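Local atomic coordinates of putative translational inhibitor protein (Yersinia pestis, PDB entry 5V4D), a protein that is of unknown function but belongs to the Rid (YjgF-like) family and is probably an enamine/imine deaminase. Residues R54-L57 with K58-A62. Sequence-based numbering, arbitrary orientation.
Sequences RQVL and KNIDA
Gln-55 crosses the side chain of Asn-59 one helical turn further on at a slant, the two amide planes 38° apart, and NE2 of Gln-55 donates to OD1 of Asn-59 over 3.1 Å. On the donor side the geometry is good: the N-H points at the oxygen with an angle of 158°, and OD1 lies almost in the amide plane of Gln-55. On the acceptor side it is less regular, since the donor stands 37° above the carbonyl plane of Asn-59, off its lone pairs. The route to this meeting is a bend in the glutamine: CG leaves opposite the backbone N, beside the carbonyl carbon, and the bend at chi2 swings the amide nitrogen forward along the helix, toward Asn-59. Asn-59 is also anchored at its other end, where ND2 donates to the backbone O of Ile-37, so the buried amide has partners for both its oxygen and its nitrogen and ties the helix to a neighbouring loop.

Both residues belong to helix 49-66, which packs on the mixed beta sheet of the YjgF-like alpha-beta fold. Its i to i+4 backbone bonding is regular here, as the bond from N of Ile-60 to O of Val-56 (2.9 Å) and that from N of Asp-61 to O of Leu-57 (2.9 Å) attest. Val-56 and Ile-60 form the sheet-facing ridge: CG1 of Val-56 meets CD1 of Ile-60 at 3.9 Å, and both side chains rest on Ile-122 of strand 120-127. Leu-57 adds a looser apolar contact, its CD2 lying 4.3 Å from the same CD1 of Ile-60, while its side chain also packs on Ile-93 and Tyr-97 of helix 87-98, and OD1 of Asp-61 is hydrogen-bonded to the hydroxyl of that tyrosine.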
loop_
_atom_site.group_PDB
_atom_site.type_symbol
_atom_site.label_atom_id
_atom_site.label_comp_id
_atom_site.label_asym_id
_atom_site.label_seq_id
_atom_site.Cartn_x
_atom_site.Cartn_y
_atom_site.Cartn_z
ATOM N N ARG A 54 -15.941 -12.992 3.715
ATOM C CA ARG A 54 -15.800 -13.937 4.817
ATOM C C ARG A 54 -14.586 -14.827 4.616
ATOM O O ARG A 54 -13.798 -15.027 5.557
ATOM C CB ARG A 54 -17.056 -14.795 4.954
ATOM C CG ARG A 54 -18.260 -14.028 5.387
ATOM C CD ARG A 54 -19.425 -14.978 5.633
ATOM N NE ARG A 54 -20.623 -14.190 5.900
ATOM C CZ ARG A 54 -20.874 -13.537 7.041
ATOM N NH1 ARG A 54 -20.029 -13.573 8.057
ATOM N NH2 ARG A 54 -21.981 -12.820 7.162
ATOM N N GLN A 55 -14.393 -15.322 3.382
ATOM C CA GLN A 55 -13.250 -16.200 3.109
ATOM C C GLN A 55 -11.933 -15.454 3.325
ATOM O O GLN A 55 -11.000 -16.000 3.923
ATOM C CB GLN A 55 -13.346 -16.778 1.688
ATOM C CG GLN A 55 -12.255 -17.779 1.454
ATOM C CD GLN A 55 -12.491 -19.037 2.262
ATOM O OE1 GLN A 55 -13.560 -19.639 2.150
ATOM N NE2 GLN A 55 -11.571 -19.373 3.150
ATOM N N VAL A 56 -11.853 -14.192 2.862
ATOM C CA VAL A 56 -10.617 -13.435 2.984
ATOM C C VAL A 56 -10.273 -13.228 4.446
ATOM O O VAL A 56 -9.116 -13.373 4.855
ATOM C CB VAL A 56 -10.762 -12.101 2.247
ATOM C CG1 VAL A 56 -9.694 -11.082 2.687
ATOM C CG2 VAL A 56 -10.748 -12.350 0.734
ATOM N N LEU A 57 -11.274 -12.879 5.256
ATOM C CA LEU A 57 -11.000 -12.609 6.670
ATOM C C LEU A 57 -10.598 -13.883 7.393
ATOM O O LEU A 57 -9.762 -13.843 8.300
ATOM C CB LEU A 57 -12.228 -11.949 7.321
ATOM C CG LEU A 57 -12.475 -10.588 6.697
ATOM C CD1 LEU A 57 -13.841 -10.112 7.192
ATOM C CD2 LEU A 57 -11.384 -9.601 7.047
ATOM N N LYS A 58 -11.201 -15.031 7.040
ATOM C CA LYS A 58 -10.769 -16.298 7.643
ATOM C C LYS A 58 -9.343 -16.644 7.244
ATOM O O LYS A 58 -8.577 -17.191 8.063
ATOM C CB LYS A 58 -11.721 -17.445 7.244
ATOM C CG LYS A 58 -13.101 -17.404 7.936
ATOM C CD LYS A 58 -13.000 -17.576 9.457
ATOM C CE LYS A 58 -12.406 -18.924 9.867
ATOM N NZ LYS A 58 -12.355 -19.147 11.386
ATOM N N ASN A 59 -8.970 -16.361 5.987
ATOM C CA ASN A 59 -7.601 -16.625 5.542
ATOM C C ASN A 59 -6.609 -15.750 6.295
ATOM O O ASN A 59 -5.554 -16.228 6.733
ATOM C CB ASN A 59 -7.479 -16.385 4.022
ATOM C CG ASN A 59 -8.261 -17.400 3.208
ATOM O OD1 ASN A 59 -8.695 -18.411 3.739
ATOM N ND2 ASN A 59 -8.419 -17.142 1.908
ATOM N N ILE A 60 -6.941 -14.476 6.474
ATOM C CA ILE A 60 -6.107 -13.591 7.292
ATOM C C ILE A 60 -5.981 -14.127 8.709
ATOM O O ILE A 60 -4.888 -14.176 9.260
ATOM C CB ILE A 60 -6.682 -12.162 7.305
ATOM C CG1 ILE A 60 -6.501 -11.502 5.928
ATOM C CG2 ILE A 60 -6.052 -11.316 8.463
ATOM C CD1 ILE A 60 -7.379 -10.204 5.739
ATOM N N ASP A 61 -7.094 -14.525 9.318
ATOM C CA ASP A 61 -7.027 -15.029 10.683
ATOM C C ASP A 61 -6.063 -16.208 10.786
ATOM O O ASP A 61 -5.283 -16.299 11.739
ATOM C CB ASP A 61 -8.436 -15.413 11.145
ATOM C CG ASP A 61 -8.532 -15.474 12.641
ATOM O OD1 ASP A 61 -8.520 -14.385 13.240
ATOM O OD2 ASP A 61 -8.687 -16.590 13.195
ATOM N N ALA A 62 -6.104 -17.130 9.813
ATOM C CA ALA A 62 -5.195 -18.281 9.851
ATOM C C ALA A 62 -3.730 -17.851 9.852
ATOM O O ALA A 62 -2.886 -18.486 10.517
ATOM C CB ALA A 62 -5.459 -19.216 8.662
#